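Local coordinates for Molybdate/tungstate binding protein (Sporomusa ovata, PDB 1FR3), which binds molybdate and tungstate oxyanions in a six-chain assembly and probably takes part in keeping the cell's molybdate supply in balance, at residues S4-L9 and V58-M63; L9-K14 and M27-T32; T20-I25 and V35-I40. All coordinates share one frame; numbering follows the deposited sequence.

Contact 1 of 3, residues S4-L9 and V58-M63. With WO4 (tungstate(VI)ion), chain M.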
loop_
_atom_site.group_PDB
_atom_site.type_symbol
_atom_site.label_atom_id
_atom_site.label_comp_id
_atom_site.label_asym_id
_atom_site.label_seq_id
_atom_site.Cartn_x
_atom_site.Cartn_y
_atom_site.Cartn_z
ATOM N N SER A 4 5.794 2.370 13.821
ATOM C CA SER A 4 4.381 2.755 13.737
ATOM C C SER A 4 3.505 1.638 13.193
ATOM O O SER A 4 2.348 1.505 13.601
ATOM C CB SER A 4 4.198 4.038 12.938
ATOM O OG SER A 4 4.405 3.886 11.546
ATOM N N GLY A 5 4.007 0.871 12.226
ATOM C CA GLY A 5 3.189 -0.206 11.642
ATOM C C GLY A 5 2.609 -1.017 12.807
ATOM O O GLY A 5 3.370 -1.654 13.542
ATOM N N ARG A 6 1.290 -1.039 12.950
ATOM C CA ARG A 6 0.687 -1.659 14.114
ATOM C C ARG A 6 0.613 -3.170 14.145
ATOM O O ARG A 6 0.499 -3.716 15.251
ATOM C CB ARG A 6 -0.738 -1.109 14.299
ATOM C CG ARG A 6 -0.807 0.378 14.600
ATOM C CD ARG A 6 -0.369 0.694 16.023
ATOM N NE ARG A 6 1.082 0.843 16.133
ATOM C CZ ARG A 6 1.752 0.926 17.275
ATOM N NH1 ARG A 6 1.110 0.858 18.440
ATOM N NH2 ARG A 6 3.069 1.067 17.276
ATOM N N ASN A 7 0.683 -3.842 12.996
ATOM C CA ASN A 7 0.511 -5.297 13.063
ATOM C C ASN A 7 1.825 -6.040 13.049
ATOM O O ASN A 7 2.520 -5.997 12.030
ATOM C CB ASN A 7 -0.392 -5.725 11.892
ATOM C CG ASN A 7 -1.724 -4.999 12.017
ATOM O OD1 ASN A 7 -2.523 -5.365 12.883
ATOM N ND2 ASN A 7 -1.942 -3.982 11.200
ATOM N N LYS A 8 2.140 -6.739 14.128
ATOM C CA LYS A 8 3.335 -7.545 14.239
ATOM C C LYS A 8 2.926 -9.005 14.484
ATOM O O LYS A 8 2.188 -9.266 15.444
ATOM C CB LYS A 8 4.249 -7.114 15.389
ATOM C CG LYS A 8 5.057 -5.856 15.179
ATOM C CD LYS A 8 4.306 -4.578 15.517
ATOM C CE LYS A 8 5.295 -3.435 15.724
ATOM N NZ LYS A 8 4.596 -2.152 16.019
ATOM N N LEU A 9 3.388 -9.909 13.630
ATOM C CA LEU A 9 3.089 -11.328 13.811
ATOM C C LEU A 9 4.403 -12.104 13.919
ATOM O O LEU A 9 5.176 -12.110 12.955
ATOM C CB LEU A 9 2.238 -11.879 12.673
ATOM C CG LEU A 9 0.923 -11.149 12.373
ATOM C CD1 LEU A 9 0.360 -11.633 11.044
ATOM C CD2 LEU A 9 -0.094 -11.388 13.481
ATOM N N VAL A 58 2.699 -5.316 9.183
ATOM C CA VAL A 58 1.734 -4.714 8.269
ATOM C C VAL A 58 1.227 -3.369 8.791
ATOM O O VAL A 58 0.802 -3.291 9.946
ATOM C CB VAL A 58 0.527 -5.640 8.037
ATOM C CG1 VAL A 58 -0.424 -5.029 7.023
ATOM C CG2 VAL A 58 0.976 -7.018 7.556
ATOM N N LYS A 59 1.234 -2.347 7.942
ATOM C CA LYS A 59 0.715 -1.038 8.362
ATOM C C LYS A 59 -0.791 -1.095 8.510
ATOM O O LYS A 59 -1.487 -1.755 7.733
ATOM C CB LYS A 59 1.128 0.004 7.320
ATOM C CG LYS A 59 1.060 1.439 7.825
ATOM C CD LYS A 59 1.547 2.413 6.753
ATOM C CE LYS A 59 1.536 3.845 7.286
ATOM N NZ LYS A 59 0.132 4.304 7.516
ATOM N N ALA A 60 -1.351 -0.442 9.540
ATOM C CA ALA A 60 -2.776 -0.460 9.798
ATOM C C ALA A 60 -3.629 -0.034 8.607
ATOM O O ALA A 60 -4.695 -0.600 8.367
ATOM C CB ALA A 60 -3.149 0.432 10.988
ATOM N N THR A 61 -3.133 0.937 7.843
ATOM C CA THR A 61 -3.882 1.450 6.704
ATOM C C THR A 61 -3.844 0.507 5.508
ATOM O O THR A 61 -4.540 0.766 4.523
ATOM C CB THR A 61 -3.336 2.825 6.267
ATOM O OG1 THR A 61 -1.929 2.698 6.034
ATOM C CG2 THR A 61 -3.585 3.873 7.347
ATOM N N GLU A 62 -3.080 -0.575 5.604
ATOM C CA GLU A 62 -2.997 -1.520 4.488
ATOM C C GLU A 62 -3.702 -2.826 4.803
ATOM O O GLU A 62 -3.516 -3.820 4.104
ATOM C CB GLU A 62 -1.520 -1.776 4.147
ATOM C CG GLU A 62 -0.840 -0.490 3.702
ATOM C CD GLU A 62 0.584 -0.640 3.230
ATOM O OE1 GLU A 62 1.160 -1.740 3.335
ATOM O OE2 GLU A 62 1.111 0.386 2.749
ATOM N N MET A 63 -4.515 -2.835 5.855
ATOM C CA MET A 63 -5.241 -4.038 6.252
ATOM C C MET A 63 -6.735 -3.856 6.037
ATOM O O MET A 63 -7.343 -2.957 6.630
ATOM C CB MET A 63 -4.947 -4.361 7.719
ATOM C CG MET A 63 -5.644 -5.598 8.258
ATOM S SD MET A 63 -5.219 -5.978 9.967
ATOM C CE MET A 63 -3.649 -6.812 9.717
HETATM W W WO4 M . 0.389 2.757 11.241
HETATM O O1 WO4 M . 0.037 3.567 12.794
HETATM O O2 WO4 M . 2.046 3.083 10.758
HETATM O O3 WO4 M . -0.712 3.350 10.051
HETATM O O4 WO4 M . 0.142 1.022 11.424
#

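Contact 2 of 3, residues L9-K14 and M27-T32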
loop_
_atom_site.group_PDB
_atom_site.type_symbol
_atom_site.label_atom_id
_atom_site.label_comp_id
_atom_site.label_asym_id
_atom_site.label_seq_id
_atom_site.Cartn_x
_atom_site.Cartn_y
_atom_site.Cartn_z
ATOM N N LEU A 9 3.388 -9.909 13.630
ATOM C CA LEU A 9 3.089 -11.328 13.811
ATOM C C LEU A 9 4.403 -12.104 13.919
ATOM O O LEU A 9 5.176 -12.110 12.955
ATOM C CB LEU A 9 2.238 -11.879 12.673
ATOM C CG LEU A 9 0.923 -11.149 12.373
ATOM C CD1 LEU A 9 0.360 -11.633 11.044
ATOM C CD2 LEU A 9 -0.094 -11.388 13.481
ATOM N N GLU A 10 4.658 -12.724 15.061
ATOM C CA GLU A 10 5.887 -13.497 15.242
ATOM C C GLU A 10 5.745 -14.842 14.537
ATOM O O GLU A 10 5.004 -15.711 14.997
ATOM C CB GLU A 10 6.210 -13.668 16.728
ATOM C CG GLU A 10 6.442 -12.323 17.415
ATOM C CD GLU A 10 6.819 -12.463 18.873
ATOM O OE1 GLU A 10 6.843 -13.598 19.398
ATOM O OE2 GLU A 10 7.098 -11.434 19.520
ATOM N N ALA A 11 6.432 -14.989 13.412
ATOM C CA ALA A 11 6.293 -16.171 12.574
ATOM C C ALA A 11 7.597 -16.891 12.277
ATOM O O ALA A 11 8.668 -16.498 12.742
ATOM C CB ALA A 11 5.669 -15.704 11.254
ATOM N N THR A 12 7.478 -17.983 11.524
ATOM C CA THR A 12 8.655 -18.770 11.158
ATOM C C THR A 12 8.699 -18.939 9.643
ATOM O O THR A 12 7.672 -19.215 9.019
ATOM C CB THR A 12 8.658 -20.150 11.844
ATOM O OG1 THR A 12 8.688 -19.984 13.270
ATOM C CG2 THR A 12 9.871 -20.976 11.451
ATOM N N VAL A 13 9.871 -18.713 9.047
ATOM C CA VAL A 13 10.000 -18.899 7.597
ATOM C C VAL A 13 9.941 -20.385 7.240
ATOM O O VAL A 13 10.689 -21.180 7.814
ATOM C CB VAL A 13 11.313 -18.312 7.052
ATOM C CG1 VAL A 13 11.442 -18.503 5.548
ATOM C CG2 VAL A 13 11.421 -16.829 7.397
ATOM N N LYS A 14 9.095 -20.736 6.286
ATOM C CA LYS A 14 8.981 -22.113 5.812
ATOM C C LYS A 14 9.759 -22.293 4.507
ATOM O O LYS A 14 10.564 -23.221 4.371
ATOM C CB LYS A 14 7.527 -22.522 5.577
ATOM C CG LYS A 14 6.641 -22.533 6.807
ATOM C CD LYS A 14 5.359 -23.319 6.593
ATOM C CE LYS A 14 4.427 -22.645 5.600
ATOM N NZ LYS A 14 3.138 -23.396 5.468
ATOM N N MET A 27 5.572 -18.111 5.276
ATOM C CA MET A 27 5.773 -18.254 6.709
ATOM C C MET A 27 4.620 -18.983 7.377
ATOM O O MET A 27 3.517 -19.081 6.836
ATOM C CB MET A 27 5.879 -16.845 7.322
ATOM C CG MET A 27 7.108 -16.077 6.860
ATOM S SD MET A 27 7.009 -14.315 7.260
ATOM C CE MET A 27 5.893 -13.746 5.980
ATOM N N ASP A 28 4.890 -19.494 8.569
ATOM C CA ASP A 28 3.848 -20.100 9.386
ATOM C C ASP A 28 3.612 -19.191 10.597
ATOM O O ASP A 28 4.573 -18.779 11.243
ATOM C CB ASP A 28 4.210 -21.497 9.899
ATOM C CG ASP A 28 3.091 -22.047 10.776
ATOM O OD1 ASP A 28 3.259 -22.041 12.010
ATOM O OD2 ASP A 28 2.053 -22.470 10.229
ATOM N N TYR A 29 2.347 -18.894 10.844
ATOM C CA TYR A 29 1.977 -18.124 12.021
ATOM C C TYR A 29 0.933 -18.929 12.805
ATOM O O TYR A 29 -0.243 -18.908 12.444
ATOM C CB TYR A 29 1.411 -16.739 11.688
ATOM C CG TYR A 29 1.114 -15.993 12.982
ATOM C CD1 TYR A 29 2.161 -15.597 13.804
ATOM C CD2 TYR A 29 -0.184 -15.721 13.364
ATOM C CE1 TYR A 29 1.911 -14.926 14.989
ATOM C CE2 TYR A 29 -0.444 -15.054 14.552
ATOM C CZ TYR A 29 0.608 -14.665 15.346
ATOM O OH TYR A 29 0.359 -13.999 16.530
ATOM N N LYS A 30 1.381 -19.625 13.848
ATOM C CA LYS A 30 0.466 -20.402 14.679
ATOM C C LYS A 30 -0.440 -21.299 13.851
ATOM O O LYS A 30 -1.612 -21.497 14.188
ATOM C CB LYS A 30 -0.359 -19.453 15.564
ATOM C CG LYS A 30 0.479 -18.554 16.461
ATOM C CD LYS A 30 -0.378 -17.626 17.317
ATOM C CE LYS A 30 0.511 -16.808 18.246
ATOM N NZ LYS A 30 -0.256 -15.723 18.923
ATOM N N GLY A 31 0.087 -21.875 12.775
ATOM C CA GLY A 31 -0.688 -22.761 11.928
ATOM C C GLY A 31 -1.252 -22.122 10.676
ATOM O O GLY A 31 -1.763 -22.843 9.805
ATOM N N THR A 32 -1.216 -20.801 10.563
ATOM C CA THR A 32 -1.733 -20.131 9.372
ATOM C C THR A 32 -0.562 -19.811 8.444
ATOM O O THR A 32 0.481 -19.375 8.926
ATOM C CB THR A 32 -2.461 -18.820 9.705
ATOM O OG1 THR A 32 -3.668 -19.077 10.442
ATOM C CG2 THR A 32 -2.870 -18.066 8.444
HETATM O O HOH W 1 2.588 -12.680 17.308
HETATM O O HOH W 2 1.501 -22.659 7.638
#

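Contact 3 of 3, residues T20-I25 and V35-I40. With WO4 (tungstate(VI)ion), chain R; WO4 (tungstate(VI)ion), chain N.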
loop_
_atom_site.group_PDB
_atom_site.type_symbol
_atom_site.label_atom_id
_atom_site.label_comp_id
_atom_site.label_asym_id
_atom_site.label_seq_id
_atom_site.Cartn_x
_atom_site.Cartn_y
_atom_site.Cartn_z
ATOM N N THR A 20 13.875 -12.533 -10.053
ATOM C CA THR A 20 14.950 -11.615 -10.430
ATOM C C THR A 20 14.932 -10.353 -9.574
ATOM O O THR A 20 15.978 -9.779 -9.260
ATOM C CB THR A 20 14.842 -11.228 -11.918
ATOM O OG1 THR A 20 14.890 -12.434 -12.695
ATOM C CG2 THR A 20 15.985 -10.320 -12.343
ATOM N N VAL A 21 13.725 -9.927 -9.207
ATOM C CA VAL A 21 13.570 -8.704 -8.418
ATOM C C VAL A 21 12.893 -8.954 -7.079
ATOM O O VAL A 21 13.351 -8.463 -6.046
ATOM C CB VAL A 21 12.750 -7.682 -9.229
ATOM C CG1 VAL A 21 12.352 -6.477 -8.394
ATOM C CG2 VAL A 21 13.557 -7.262 -10.454
ATOM N N MET A 22 11.835 -9.751 -7.105
ATOM C CA MET A 22 11.061 -10.066 -5.918
ATOM C C MET A 22 11.323 -11.464 -5.375
ATOM O O MET A 22 11.790 -12.361 -6.071
ATOM C CB MET A 22 9.563 -9.924 -6.234
ATOM C CG MET A 22 9.169 -8.539 -6.723
ATOM S SD MET A 22 9.483 -7.206 -5.563
ATOM C CE MET A 22 8.329 -7.596 -4.247
ATOM N N ALA A 23 10.959 -11.657 -4.112
ATOM C CA ALA A 23 11.082 -12.950 -3.452
ATOM C C ALA A 23 9.794 -13.247 -2.688
ATOM O O ALA A 23 9.213 -12.333 -2.094
ATOM C CB ALA A 23 12.257 -12.965 -2.489
ATOM N N LYS A 24 9.339 -14.485 -2.756
ATOM C CA LYS A 24 8.158 -14.909 -2.009
ATOM C C LYS A 24 8.634 -15.513 -0.694
ATOM O O LYS A 24 9.421 -16.458 -0.705
ATOM C CB LYS A 24 7.348 -15.944 -2.797
ATOM C CG LYS A 24 6.192 -16.529 -1.995
ATOM C CD LYS A 24 5.371 -17.540 -2.761
ATOM C CE LYS A 24 6.139 -18.778 -3.173
ATOM N NZ LYS A 24 5.230 -19.852 -3.686
ATOM N N ILE A 25 8.161 -14.986 0.434
ATOM C CA ILE A 25 8.545 -15.504 1.740
ATOM C C ILE A 25 7.302 -16.184 2.327
ATOM O O ILE A 25 6.318 -15.495 2.592
ATOM C CB ILE A 25 9.023 -14.416 2.714
ATOM C CG1 ILE A 25 10.006 -13.443 2.065
ATOM C CG2 ILE A 25 9.648 -15.037 3.959
ATOM C CD1 ILE A 25 11.255 -14.028 1.470
ATOM N N VAL A 35 2.138 -15.093 3.424
ATOM C CA VAL A 35 2.964 -14.918 2.235
ATOM C C VAL A 35 3.328 -13.436 2.099
ATOM O O VAL A 35 2.438 -12.591 2.009
ATOM C CB VAL A 35 2.296 -15.400 0.941
ATOM C CG1 VAL A 35 3.195 -15.168 -0.272
ATOM C CG2 VAL A 35 1.950 -16.882 1.055
ATOM N N ALA A 36 4.628 -13.163 2.126
ATOM C CA ALA A 36 5.111 -11.801 1.936
ATOM C C ALA A 36 5.883 -11.739 0.611
ATOM O O ALA A 36 6.612 -12.679 0.276
ATOM C CB ALA A 36 6.015 -11.366 3.083
ATOM N N ALA A 37 5.707 -10.665 -0.132
ATOM C CA ALA A 37 6.465 -10.441 -1.367
ATOM C C ALA A 37 7.373 -9.234 -1.115
ATOM O O ALA A 37 6.878 -8.113 -0.978
ATOM C CB ALA A 37 5.561 -10.241 -2.555
ATOM N N ILE A 38 8.665 -9.501 -1.003
ATOM C CA ILE A 38 9.657 -8.463 -0.722
ATOM C C ILE A 38 10.763 -8.493 -1.767
ATOM O O ILE A 38 10.758 -9.371 -2.630
ATOM C CB ILE A 38 10.251 -8.627 0.688
ATOM C CG1 ILE A 38 11.073 -9.916 0.808
ATOM C CG2 ILE A 38 9.130 -8.609 1.730
ATOM C CD1 ILE A 38 11.696 -10.143 2.168
ATOM N N THR A 39 11.709 -7.552 -1.710
ATOM C CA THR A 39 12.781 -7.596 -2.716
ATOM C C THR A 39 13.824 -8.656 -2.380
ATOM O O THR A 39 14.039 -9.009 -1.223
ATOM C CB THR A 39 13.474 -6.230 -2.861
ATOM O OG1 THR A 39 14.123 -5.930 -1.621
ATOM C CG2 THR A 39 12.462 -5.145 -3.199
ATOM N N ILE A 40 14.505 -9.145 -3.421
ATOM C CA ILE A 40 15.579 -10.116 -3.205
ATOM C C ILE A 40 16.698 -9.451 -2.401
ATOM O O ILE A 40 17.398 -10.103 -1.626
ATOM C CB ILE A 40 16.090 -10.724 -4.514
ATOM C CG1 ILE A 40 16.647 -9.672 -5.476
ATOM C CG2 ILE A 40 14.964 -11.496 -5.198
ATOM C CD1 ILE A 40 17.469 -10.292 -6.595
HETATM W W WO4 R . 10.699 -4.546 0.669
HETATM O O1 WO4 R . 12.118 -5.528 0.337
HETATM O O2 WO4 R . 9.973 -4.979 2.226
HETATM O O3 WO4 R . 9.533 -4.852 -0.588
HETATM O O4 WO4 R . 11.118 -2.840 0.733
HETATM W W WO4 N . 9.879 -11.268 -10.861
HETATM O O1 WO4 N . 10.646 -10.547 -9.460
HETATM O O2 WO4 N . 8.587 -12.356 -10.367
HETATM O O3 WO4 N . 9.274 -9.987 -11.887
HETATM O O4 WO4 N . 11.080 -12.216 -11.746
#

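Contact 1 of 3, residues S4-L9 and V58-M63
Asn-7 and Val-58 form an antiparallel hydrogen-bonded pair where strand 7-18 begins and strand 53-58 ends. Val-58 N gives to Asn-7 O at 2.9 Å, and Asn-7 N answers to Val-58 O at 3.1 Å. That carbonyl is gripped twice, because Asn-7 ND2 also donates to Val-58 O; the backbone donor lies in the carbonyl plane, while the amide stands 47° out of it. The Asn-7 amide and the end of Met-63 meet tip to tip, with Met-63 CE 3.5 Å from Asn-7 CG. Asparagine suits this buried spot because it offers donor and acceptor at once, OD1 taking Val-35 N of a second subunit. An alanine here would probably leave Val-58 O with one donor fewer, deprive that Val-35 N of its acceptor and open a gap beside Met-63 CE.

Beyond this tight pair the two segments hold a tungstate. Gly-5, lacking a side chain, brings CA to 3.3 Å from tungstate O4, which Arg-6 N and Ala-60 N each bind at 2.8 Å, one from either segment. Ser-4 OG donates to O2 at 2.6 Å. The Lys-59 chain runs extended until its last torsion (chi4 -68°) turns NZ to O3. Thr-39 and Ser-42 of a third subunit add further hydrogen bonds.

On the partly exposed side the two segments meet more loosely. The CB of Lys-8 points away from segment 58-63, and the chain folds NZ onto Gly-5 O, 2.8 Å off, whereas Arg-6 bends NE back to Ser-4 O and salt-bridges Asp-45 of the third subunit. Segment 58-63, with its short 3-10 turn, links strand 53-58 to strand 64-66, and the pairing carries on into the sheet as Leu-9 bonds Ala-56 of strand 53-58.

Contact 2 of 3, residues L9-K14 and M27-T32
Leu-9 lies across the Tyr-29 ring in the beta hairpin of strands 7-18 and 22-29, part of the OB-type sheet expected of a TOBE domain. Leu-9 CB sits over one face, 4.0 Å from the ring centroid and 18° off the normal, and CD2 reaches CE2 and CZ. Glu-10 O approaches the ring edge, 3.1 Å from Tyr-29 CD1. An aromatic residue suits this place because its flat sides accept aliphatic chains while its rim faces the backbone.

Next to it, Thr-12 and Asp-28 exchange backbone hydrogen bonds, Thr-12 N to Asp-28 O at 3.0 Å and Asp-28 N to Thr-12 O at 2.8 Å. Ala-11 is small enough to bring CB to 3.3 Å from Asp-28 O while still touching Met-27 CB, and Met-27 CG also packs against Val-13.

A second layer positions these groups. The opposite face of the Tyr-29 ring carries Lys-30 CG over its centre, and the hydroxyl bonds Thr-32 of a second subunit. Tyr-29 to Thr-32 is a type I' turn into strand 32-39; Gly-31, whose backbone angles call for glycine, gives its N-H to Asp-28 OD1 in an Asx motif.

Lys-14 bends at chi3 (-68°), bringing CE to 3.9 Å from Met-27 O, and its ammonium salt-bridges Glu-33. One water also takes a bond from Lys-14 NZ at 2.8 Å and donates to Asp-28 OD2.

Contact 3 of 3, residues T20-I25 and V35-I40
Peptide units are the flat groups where Ala-23 meets Ile-38 and Ile-25 meets Ala-36, for neither segment carries an aromatic ring. Ile-38 N reaches Ala-23 O, and Ala-36 N reaches Ile-25 O, each in the plane of the carbonyl. The return bonds, from Ala-23 N to Ile-38 O at 2.7 Å and from Ile-25 N to Ala-36 O, run nearly along the C=O axis.

One face of this antiparallel hairpin bears Ala-23, Ile-25, Ala-36 and Ile-38. The two isoleucines cross at about a right angle, Ile-25 CG1 touching Ile-38 CD1 at 3.7 Å, and both pack on Leu-48, so branched aliphatic chains suit this buried side. The other face bears Lys-24 and Ala-37. The stem of Lys-24 leans on Val-35, CG to CG1 3.7 Å, and its ammonium salt-bridges Asp-41 of a fifth subunit. Met-22 is bent at chi2 and chi3, the latter (-67°) bringing CE to 3.4 Å from Ile-38 O.

Where strand 32-39 gives way to helix 40-46, Ile-40 N donates to Val-21 O at 2.9 Å. Thr-39 is the N-cap there, and both its N and its OG1 bind O1 of one tungstate, OG1 at 2.8 Å, with Arg-6 N and Lys-59 NZ of a third subunit binding the same ion. Met-22 N holds O1 of another tungstate at 2.8 Å, helped by Val-21 N and by Met-22 and Val-21 of two more subunits. Donors here are mostly neutral N-H and hydroxyl groups, consistent with selection of a fully deprotonated oxyanion, and the helix start would probably favour the negative charge beside Thr-39.

Contacts 1 and 3 are buried and hold tungstate, whereas contact 2 is only partly buried and has no oxyanion among its partners. Contacts 1 and 2 share Leu-9 and strand 7-18; contacts 2 and 3 share strand 22-29 and touch directly, Met-27 CE lying 3.8 Å from Ala-36 CB. All three reach one sheet, contacts 2 and 3 on opposite sides of the chain's centre. Their chemistry follows their place: charged and main-chain donors at the subunit junction of contact 1, ring packing and water bridges in contact 2, aliphatic pairing and neutral donors in contact 3. The pocket begun by contact 1 is completed in part by segment 35-40 of a neighbouring subunit.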